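Local coordinates for protein glutamate racemase (Escherichia coli, PDB 2JFN) that is an alpha/beta protein of the Asp/Glu/hydantoin racemase family that binds glutamic acid in a pocket, at residues A52-N55 with P59-E62; Q80-L85 with I253-A258; K172-D177 with A263-P268. All blocks are in the same frame, centred on the assembly; numbering follows the deposited sequence.

Interaction 1 (A52-N55 with P59-E62); sequences AFDN and PYGE. With GLU (glutamic acid), chain B.
In the pocket that holds glutamic acid, D54 and Y60 join the end of strand 48-53 to the loop that follows it, and show how one residue of a binding loop can serve both ligand and protein. The hydroxyl Y60 OH donates to D54 OD2 over 2.5 Å, a short hydrogen bond between two buried side chains. D54 OD2 receives it on the anti lone pair, the one turned away from OD1, and lies at the ring edge, close to the plane of the tyrosine. Carboxylate and ring are almost perpendicular, their planes 86° apart. The reach of D54 follows from its first torsion, which sets CG opposite the backbone N (chi1 -167°) and sends the carboxylate across to the phenol.

Both carboxylate oxygens of D54 have further partners. OD2 also forms a salt bridge with R71 of helix 65-82, while OD1 accepts the backbone N-H of A57, so the group is held at both oxygens and its rotation is restricted. D54 is itself the centre of an inverse gamma turn, where the chain bends away from the strand.

The backbone of the same loop meets the ligand. Y60 N donates to OE2 of the glutamic acid at 2.9 Å, with an N-H...O angle of 160°. The next amide, G61 N, takes the other oxygen, OE1, at 2.9 Å, so consecutive N-H groups bind the two oxygens of one carboxylate. P59, entered through a cis peptide bond, passes close by, its CA 3.7 Å from ligand OE2. Y60 thus gives its amide to the ligand and its hydroxyl to D54. Such a division of labour suits a loop at the C-terminal end of a parallel strand, where alpha/beta folds commonly place their ligand sites.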
loop_
_atom_site.group_PDB
_atom_site.type_symbol
_atom_site.label_atom_id
_atom_site.label_comp_id
_atom_site.label_asym_id
_atom_site.label_seq_id
_atom_site.Cartn_x
_atom_site.Cartn_y
_atom_site.Cartn_z
ATOM N N ALA A 52 -10.135 -4.320 2.787
ATOM C CA ALA A 52 -10.992 -3.178 3.075
ATOM C C ALA A 52 -10.369 -1.912 2.514
ATOM O O ALA A 52 -9.180 -1.650 2.719
ATOM C CB ALA A 52 -11.194 -3.038 4.581
ATOM N N PHE A 53 -11.165 -1.136 1.790
ATOM C CA PHE A 53 -10.666 0.110 1.237
ATOM C C PHE A 53 -11.625 1.258 1.555
ATOM O O PHE A 53 -12.851 1.116 1.476
ATOM C CB PHE A 53 -10.398 -0.029 -0.278
ATOM C CG PHE A 53 -11.608 -0.399 -1.103
ATOM C CD1 PHE A 53 -12.236 0.557 -1.900
ATOM C CD2 PHE A 53 -12.088 -1.706 -1.116
ATOM C CE1 PHE A 53 -13.324 0.215 -2.703
ATOM C CE2 PHE A 53 -13.180 -2.064 -1.916
ATOM C CZ PHE A 53 -13.798 -1.098 -2.712
ATOM N N ASP A 54 -11.051 2.393 1.941
ATOM C CA ASP A 54 -11.831 3.573 2.305
ATOM C C ASP A 54 -12.160 4.458 1.105
ATOM O O ASP A 54 -11.581 5.532 0.941
ATOM C CB ASP A 54 -11.067 4.388 3.352
ATOM C CG ASP A 54 -11.934 5.449 4.011
ATOM O OD1 ASP A 54 -13.112 5.598 3.609
ATOM O OD2 ASP A 54 -11.434 6.130 4.929
ATOM N N ASN A 55 -13.107 4.023 0.279
ATOM C CA ASN A 55 -13.477 4.799 -0.892
ATOM C C ASN A 55 -14.184 6.095 -0.505
ATOM O O ASN A 55 -14.313 6.995 -1.326
ATOM C CB ASN A 55 -14.352 3.961 -1.840
ATOM C CG ASN A 55 -15.664 3.528 -1.210
ATOM O OD1 ASN A 55 -15.692 2.948 -0.121
ATOM N ND2 ASN A 55 -16.766 3.799 -1.906
ATOM N N PRO A 59 -8.720 10.444 -1.347
ATOM C CA PRO A 59 -7.337 10.091 -1.003
ATOM C C PRO A 59 -6.896 10.587 0.374
ATOM O O PRO A 59 -7.294 11.666 0.822
ATOM C CB PRO A 59 -6.535 10.745 -2.125
ATOM C CG PRO A 59 -7.278 12.025 -2.325
ATOM C CD PRO A 59 -8.742 11.589 -2.282
ATOM N N TYR A 60 -6.070 9.784 1.039
ATOM C CA TYR A 60 -5.550 10.116 2.364
ATOM C C TYR A 60 -4.392 11.129 2.286
ATOM O O TYR A 60 -4.153 11.890 3.228
ATOM C CB TYR A 60 -5.068 8.836 3.067
ATOM C CG TYR A 60 -6.152 7.996 3.728
ATOM C CD1 TYR A 60 -7.509 8.176 3.427
ATOM C CD2 TYR A 60 -5.810 7.005 4.654
ATOM C CE1 TYR A 60 -8.500 7.380 4.039
ATOM C CE2 TYR A 60 -6.779 6.216 5.264
ATOM C CZ TYR A 60 -8.121 6.402 4.956
ATOM O OH TYR A 60 -9.067 5.609 5.570
ATOM N N GLY A 61 -3.683 11.133 1.160
ATOM C CA GLY A 61 -2.557 12.037 0.983
ATOM C C GLY A 61 -2.806 13.482 1.377
ATOM O O GLY A 61 -1.928 14.140 1.936
ATOM N N GLU A 62 -4.008 13.972 1.098
ATOM C CA GLU A 62 -4.389 15.350 1.404
ATOM C C GLU A 62 -4.894 15.556 2.836
ATOM O O GLU A 62 -4.657 16.604 3.447
ATOM C CB GLU A 62 -5.490 15.784 0.436
ATOM C CG GLU A 62 -6.674 14.813 0.442
ATOM C CD GLU A 62 -7.877 15.331 -0.313
ATOM O OE1 GLU A 62 -7.757 15.560 -1.542
ATOM O OE2 GLU A 62 -8.944 15.507 0.324
HETATM N N GLU B . -1.989 3.381 -1.184
HETATM C CA GLU B . -1.529 4.765 -1.034
HETATM C C GLU B . -0.436 4.799 0.018
HETATM O O GLU B . 0.409 3.835 0.095
HETATM C CB GLU B . -2.706 5.660 -0.616
HETATM C CG GLU B . -2.718 6.961 -1.450
HETATM C CD GLU B . -3.678 7.982 -0.855
HETATM O OE1 GLU B . -3.427 9.181 -0.945
HETATM O OE2 GLU B . -4.715 7.620 -0.290
HETATM O OXT GLU B . -0.346 5.789 0.816
#

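Interaction 2 (Q80-L85 with I253-A258); sequences QERYPL and IAFCMA
R82 and F255 make the principal contact, with a corner of the phenyl ring, CZ and CE2, set over one face of the guanidinium. F255 CZ stands 3.8 Å from R82 CZ, above the centre of the guanidinium plane, and the closest pair is R82 NH1 to F255 CE2 at 3.5 Å. The two flat groups are not stacked: their planes are inclined by 70°. Bends at chi2 (-64°) and chi3 (-66°) bring the guanidinium back to the ring corner, and R82 CB and CG lie near F255 CZ as well. Beside this pair, Y83 CE1 approaches I253 CG2 at 4.4 Å, a looser apolar contact.

The polar ends have partners in a second shell. R82 NH2 forms a salt bridge with E279 on strand 277-280, a residue that the side chains of I253 and F255 also touch, and this probably sets where the guanidinium rests. Y83 directs its hydroxyl to D250, and its ring meets H48 edge-to-face. F255 and I253 are held in turn by backbone hydrogen bonds to Y51 on the neighbouring strand 48-53.

Further out, Y83 is where the chain leaves helical geometry after helix 65-82. That helix is the beta-alpha-beta crossover between parallel strands 48-53 and 87-90, and its end packs through R82 against the adjacent strand 253-256, helix on sheet.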
loop_
_atom_site.group_PDB
_atom_site.type_symbol
_atom_site.label_atom_id
_atom_site.label_comp_id
_atom_site.label_asym_id
_atom_site.label_seq_id
_atom_site.Cartn_x
_atom_site.Cartn_y
_atom_site.Cartn_z
ATOM N N GLN A 80 -13.156 -5.761 12.726
ATOM C CA GLN A 80 -13.040 -6.673 13.866
ATOM C C GLN A 80 -14.397 -7.143 14.379
ATOM O O GLN A 80 -14.507 -8.214 14.977
ATOM C CB GLN A 80 -12.277 -6.013 15.020
ATOM C CG GLN A 80 -12.190 -6.898 16.261
ATOM C CD GLN A 80 -11.386 -6.289 17.383
ATOM O OE1 GLN A 80 -11.767 -5.264 17.954
ATOM N NE2 GLN A 80 -10.267 -6.915 17.712
ATOM N N GLU A 81 -15.427 -6.336 14.156
ATOM C CA GLU A 81 -16.769 -6.692 14.594
ATOM C C GLU A 81 -17.348 -7.763 13.687
ATOM O O GLU A 81 -18.102 -8.626 14.138
ATOM C CB GLU A 81 -17.672 -5.460 14.590
ATOM C CG GLU A 81 -17.520 -4.606 15.820
ATOM C CD GLU A 81 -17.867 -5.367 17.086
ATOM O OE1 GLU A 81 -18.965 -5.968 17.143
ATOM O OE2 GLU A 81 -17.046 -5.367 18.026
ATOM N N ARG A 82 -16.993 -7.706 12.408
ATOM C CA ARG A 82 -17.466 -8.687 11.443
ATOM C C ARG A 82 -16.685 -9.995 11.591
ATOM O O ARG A 82 -17.260 -11.084 11.508
ATOM C CB ARG A 82 -17.316 -8.147 10.014
ATOM C CG ARG A 82 -18.321 -7.051 9.649
ATOM C CD ARG A 82 -19.750 -7.599 9.659
ATOM N NE ARG A 82 -19.944 -8.596 8.607
ATOM C CZ ARG A 82 -20.288 -8.307 7.354
ATOM N NH1 ARG A 82 -20.488 -7.047 6.996
ATOM N NH2 ARG A 82 -20.417 -9.278 6.456
ATOM N N TYR A 83 -15.379 -9.883 11.810
ATOM C CA TYR A 83 -14.524 -11.059 11.976
ATOM C C TYR A 83 -13.349 -10.816 12.912
ATOM O O TYR A 83 -12.624 -9.832 12.760
ATOM C CB TYR A 83 -13.916 -11.513 10.640
ATOM C CG TYR A 83 -14.867 -12.081 9.615
ATOM C CD1 TYR A 83 -15.400 -11.279 8.611
ATOM C CD2 TYR A 83 -15.202 -13.435 9.626
ATOM C CE1 TYR A 83 -16.240 -11.810 7.639
ATOM C CE2 TYR A 83 -16.042 -13.976 8.658
ATOM C CZ TYR A 83 -16.556 -13.161 7.671
ATOM O OH TYR A 83 -17.387 -13.695 6.709
ATOM N N PRO A 84 -13.156 -11.698 13.906
ATOM C CA PRO A 84 -12.016 -11.503 14.804
ATOM C C PRO A 84 -10.803 -11.597 13.873
ATOM O O PRO A 84 -10.800 -12.399 12.941
ATOM C CB PRO A 84 -12.114 -12.700 15.744
ATOM C CG PRO A 84 -13.609 -12.891 15.863
ATOM C CD PRO A 84 -14.072 -12.733 14.425
ATOM N N LEU A 85 -9.785 -10.780 14.111
ATOM C CA LEU A 85 -8.614 -10.772 13.239
ATOM C C LEU A 85 -7.381 -11.414 13.855
ATOM O O LEU A 85 -7.114 -11.252 15.037
ATOM C CB LEU A 85 -8.273 -9.331 12.850
ATOM C CG LEU A 85 -9.387 -8.480 12.234
ATOM C CD1 LEU A 85 -8.907 -7.042 12.042
ATOM C CD2 LEU A 85 -9.816 -9.092 10.915
ATOM N N ILE A 253 -13.335 -11.929 1.441
ATOM C CA ILE A 253 -14.313 -10.879 1.191
ATOM C C ILE A 253 -13.681 -9.486 1.138
ATOM O O ILE A 253 -12.669 -9.218 1.794
ATOM C CB ILE A 253 -15.413 -10.913 2.282
ATOM C CG1 ILE A 253 -16.507 -9.892 1.974
ATOM C CG2 ILE A 253 -14.801 -10.634 3.642
ATOM C CD1 ILE A 253 -17.626 -9.901 2.994
ATOM N N ALA A 254 -14.271 -8.611 0.326
ATOM C CA ALA A 254 -13.795 -7.242 0.197
ATOM C C ALA A 254 -14.855 -6.314 0.783
ATOM O O ALA A 254 -16.056 -6.521 0.574
ATOM C CB ALA A 254 -13.544 -6.897 -1.273
ATOM N N PHE A 255 -14.405 -5.310 1.527
ATOM C CA PHE A 255 -15.296 -4.325 2.138
ATOM C C PHE A 255 -15.017 -2.917 1.613
ATOM O O PHE A 255 -13.862 -2.489 1.537
ATOM C CB PHE A 255 -15.106 -4.262 3.656
ATOM C CG PHE A 255 -15.709 -5.409 4.414
ATOM C CD1 PHE A 255 -14.932 -6.140 5.307
ATOM C CD2 PHE A 255 -17.054 -5.732 4.271
ATOM C CE1 PHE A 255 -15.480 -7.180 6.051
ATOM C CE2 PHE A 255 -17.622 -6.772 5.011
ATOM C CZ PHE A 255 -16.831 -7.501 5.904
ATOM N N CYS A 256 -16.067 -2.193 1.249
ATOM C CA CYS A 256 -15.893 -0.803 0.838
ATOM C C CYS A 256 -16.632 -0.033 1.936
ATOM O O CYS A 256 -17.386 -0.633 2.710
ATOM C CB CYS A 256 -16.508 -0.538 -0.543
ATOM S SG CYS A 256 -18.271 -0.876 -0.683
ATOM N N MET A 257 -16.421 1.275 2.036
ATOM C CA MET A 257 -17.109 2.034 3.080
ATOM C C MET A 257 -18.420 2.634 2.573
ATOM O O MET A 257 -19.242 3.108 3.355
ATOM C CB MET A 257 -16.197 3.133 3.640
ATOM C CG MET A 257 -14.875 2.611 4.213
ATOM S SD MET A 257 -15.035 1.171 5.326
ATOM C CE MET A 257 -13.803 0.054 4.617
ATOM N N ALA A 258 -18.611 2.589 1.261
ATOM C CA ALA A 258 -19.826 3.100 0.637
ATOM C C ALA A 258 -20.010 2.366 -0.680
ATOM O O ALA A 258 -19.083 2.280 -1.484
ATOM C CB ALA A 258 -19.714 4.602 0.389
#

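Interaction 3 (K172-D177 with A263-P268)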
loop_
_atom_site.group_PDB
_atom_site.type_symbol
_atom_site.label_atom_id
_atom_site.label_comp_id
_atom_site.label_asym_id
_atom_site.label_seq_id
_atom_site.Cartn_x
_atom_site.Cartn_y
_atom_site.Cartn_z
ATOM N N LYS A 172 -6.455 2.479 -13.665
ATOM C CA LYS A 172 -6.089 1.192 -14.230
ATOM C C LYS A 172 -6.923 0.035 -13.694
ATOM O O LYS A 172 -7.481 -0.740 -14.474
ATOM C CB LYS A 172 -4.604 0.905 -13.997
ATOM C CG LYS A 172 -4.148 -0.413 -14.600
ATOM C CD LYS A 172 -2.659 -0.650 -14.366
ATOM C CE LYS A 172 -2.207 -1.955 -15.003
ATOM N NZ LYS A 172 -0.753 -2.171 -14.815
ATOM N N LEU A 173 -7.014 -0.092 -12.375
ATOM C CA LEU A 173 -7.782 -1.186 -11.800
ATOM C C LEU A 173 -9.287 -0.982 -11.935
ATOM O O LEU A 173 -10.071 -1.869 -11.607
ATOM C CB LEU A 173 -7.409 -1.403 -10.328
ATOM C CG LEU A 173 -5.954 -1.740 -9.960
ATOM C CD1 LEU A 173 -5.956 -2.834 -8.901
ATOM C CD2 LEU A 173 -5.170 -2.192 -11.176
ATOM N N HIS A 174 -9.696 0.190 -12.409
ATOM C CA HIS A 174 -11.115 0.453 -12.601
ATOM C C HIS A 174 -11.492 0.142 -14.044
ATOM O O HIS A 174 -12.657 0.229 -14.421
ATOM C CB HIS A 174 -11.449 1.906 -12.248
ATOM C CG HIS A 174 -11.660 2.127 -10.782
ATOM N ND1 HIS A 174 -12.867 1.886 -10.159
ATOM C CD2 HIS A 174 -10.800 2.502 -9.805
ATOM C CE1 HIS A 174 -12.740 2.104 -8.862
ATOM N NE2 HIS A 174 -11.496 2.477 -8.620
ATOM N N GLY A 175 -10.495 -0.228 -14.843
ATOM C CA GLY A 175 -10.754 -0.576 -16.229
ATOM C C GLY A 175 -10.249 0.394 -17.279
ATOM O O GLY A 175 -10.376 0.129 -18.476
ATOM N N GLU A 176 -9.687 1.521 -16.852
ATOM C CA GLU A 176 -9.168 2.496 -17.804
ATOM C C GLU A 176 -7.705 2.210 -18.111
ATOM O O GLU A 176 -6.977 1.687 -17.269
ATOM C CB GLU A 176 -9.310 3.923 -17.262
ATOM C CG GLU A 176 -10.746 4.412 -17.118
ATOM C CD GLU A 176 -11.407 3.950 -15.832
ATOM O OE1 GLU A 176 -10.965 4.384 -14.743
ATOM O OE2 GLU A 176 -12.371 3.156 -15.908
ATOM N N ASP A 177 -7.279 2.550 -19.322
ATOM C CA ASP A 177 -5.902 2.326 -19.738
ATOM C C ASP A 177 -5.039 3.486 -19.273
ATOM O O ASP A 177 -5.460 4.639 -19.307
ATOM C CB ASP A 177 -5.836 2.196 -21.257
ATOM C CG ASP A 177 -6.788 1.135 -21.786
ATOM O OD1 ASP A 177 -6.460 -0.070 -21.676
ATOM O OD2 ASP A 177 -7.871 1.511 -22.290
ATOM N N ALA A 263 -16.778 2.088 -6.329
ATOM C CA ALA A 263 -16.423 0.884 -5.594
ATOM C C ALA A 263 -16.921 -0.354 -6.334
ATOM O O ALA A 263 -16.216 -1.359 -6.438
ATOM C CB ALA A 263 -17.022 0.928 -4.194
ATOM N N GLU A 264 -18.145 -0.277 -6.849
ATOM C CA GLU A 264 -18.742 -1.400 -7.564
ATOM C C GLU A 264 -17.945 -1.752 -8.819
ATOM O O GLU A 264 -17.826 -2.924 -9.178
ATOM C CB GLU A 264 -20.201 -1.066 -7.907
ATOM C CG GLU A 264 -21.037 -0.794 -6.664
ATOM C CD GLU A 264 -22.324 -0.026 -6.939
ATOM O OE1 GLU A 264 -22.428 0.640 -7.985
ATOM O OE2 GLU A 264 -23.227 -0.075 -6.080
ATOM N N GLN A 265 -17.381 -0.739 -9.468
ATOM C CA GLN A 265 -16.600 -0.957 -10.677
ATOM C C GLN A 265 -15.332 -1.774 -10.441
ATOM O O GLN A 265 -14.702 -2.227 -11.395
ATOM C CB GLN A 265 -16.245 0.382 -11.324
ATOM C CG GLN A 265 -17.473 1.175 -11.706
ATOM C CD GLN A 265 -17.151 2.466 -12.419
ATOM O OE1 GLN A 265 -18.043 3.280 -12.668
ATOM N NE2 GLN A 265 -15.876 2.664 -12.760
ATOM N N LEU A 266 -14.959 -1.955 -9.181
ATOM C CA LEU A 266 -13.774 -2.743 -8.842
ATOM C C LEU A 266 -14.091 -4.229 -8.707
ATOM O O LEU A 266 -13.181 -5.061 -8.615
ATOM C CB LEU A 266 -13.167 -2.258 -7.521
ATOM C CG LEU A 266 -12.429 -0.924 -7.563
ATOM C CD1 LEU A 266 -11.869 -0.611 -6.180
ATOM C CD2 LEU A 266 -11.312 -0.996 -8.600
ATOM N N LEU A 267 -15.379 -4.566 -8.705
ATOM C CA LEU A 267 -15.790 -5.952 -8.536
ATOM C C LEU A 267 -15.027 -6.979 -9.375
ATOM O O LEU A 267 -14.498 -7.941 -8.830
ATOM C CB LEU A 267 -17.294 -6.099 -8.784
ATOM C CG LEU A 267 -17.862 -7.476 -8.435
ATOM C CD1 LEU A 267 -17.662 -7.766 -6.945
ATOM C CD2 LEU A 267 -19.348 -7.508 -8.784
ATOM N N PRO A 268 -14.960 -6.792 -10.705
ATOM C CA PRO A 268 -14.239 -7.760 -11.539
ATOM C C PRO A 268 -12.760 -7.937 -11.159
ATOM O O PRO A 268 -12.255 -9.057 -11.138
ATOM C CB PRO A 268 -14.437 -7.214 -12.955
ATOM C CG PRO A 268 -14.617 -5.739 -12.738
ATOM C CD PRO A 268 -15.501 -5.692 -11.520
#
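The main interaction is a CH-pi contact between L266 and H174. The methyl CD2 of L266 sits over one face of the imidazole, 3.4 Å from the ring centroid and 11° off the normal, which places it almost directly above the ring centre. The branch carbon lies alongside, with L266 CG 3.3 Å from H174 CE1. The first torsion of the leucine (chi1 -73°) puts CG beside its backbone N and opposite the carbonyl carbon, the position from which CD2 can reach the ring.

Van der Waals contacts extend this pair. The same methyl, L266 CD2, lies 4.3 Å from L173 CB and also rests near the carbonyl oxygen of L173, at 3.4 Å from that O atom. Q265 comes to the imidazole from the edge rather than the face: its CB lies close to the ring plane, 3.9 Å from H174 ND1.

Polar bonds act within each side. H174 NE2 is hydrogen-bonded to E170, one turn earlier on helix 163-174, which should limit rotation of the ring and keep its face turned to the leucine. G175, with phi 110°, is the first residue to leave helical angles, in a Schellman motif. Opposite, a type I beta turn from E264 to L267 carries Q265 and L266 between two short helices.

Helix 163-174 follows a strand of the four-stranded parallel sheet, whereas the 263-268 segment lies between two strands of the mixed sheet, so the contact bridges the two halves of the alpha/beta fold. With no hydrogen bond or salt bridge across it, the junction probably rests on dispersion and on the imidazole face, and so on close fit more than on charge.

How the interactions relate
All three contacts lie on or next to strand 48-53, with centres of interactions 1 and 2 about 16 Å apart, of 1 and 3 also about 16 Å, and of 2 and 3 about 20 Å. Interaction 1 closes within one strand and its loop before the others open; interactions 2 and 3 then alternate along the chain, each tying an earlier helix end to the region of strand 253-256 and the helices after it. N55 probably bonds through its side-chain amide to M257 and A258, while F53 packs on C256, A263 and L266. Strand 48-53 and the residues just after it thus join the ligand loop, the neighbouring strand of its sheet and the bridge to the second sheet.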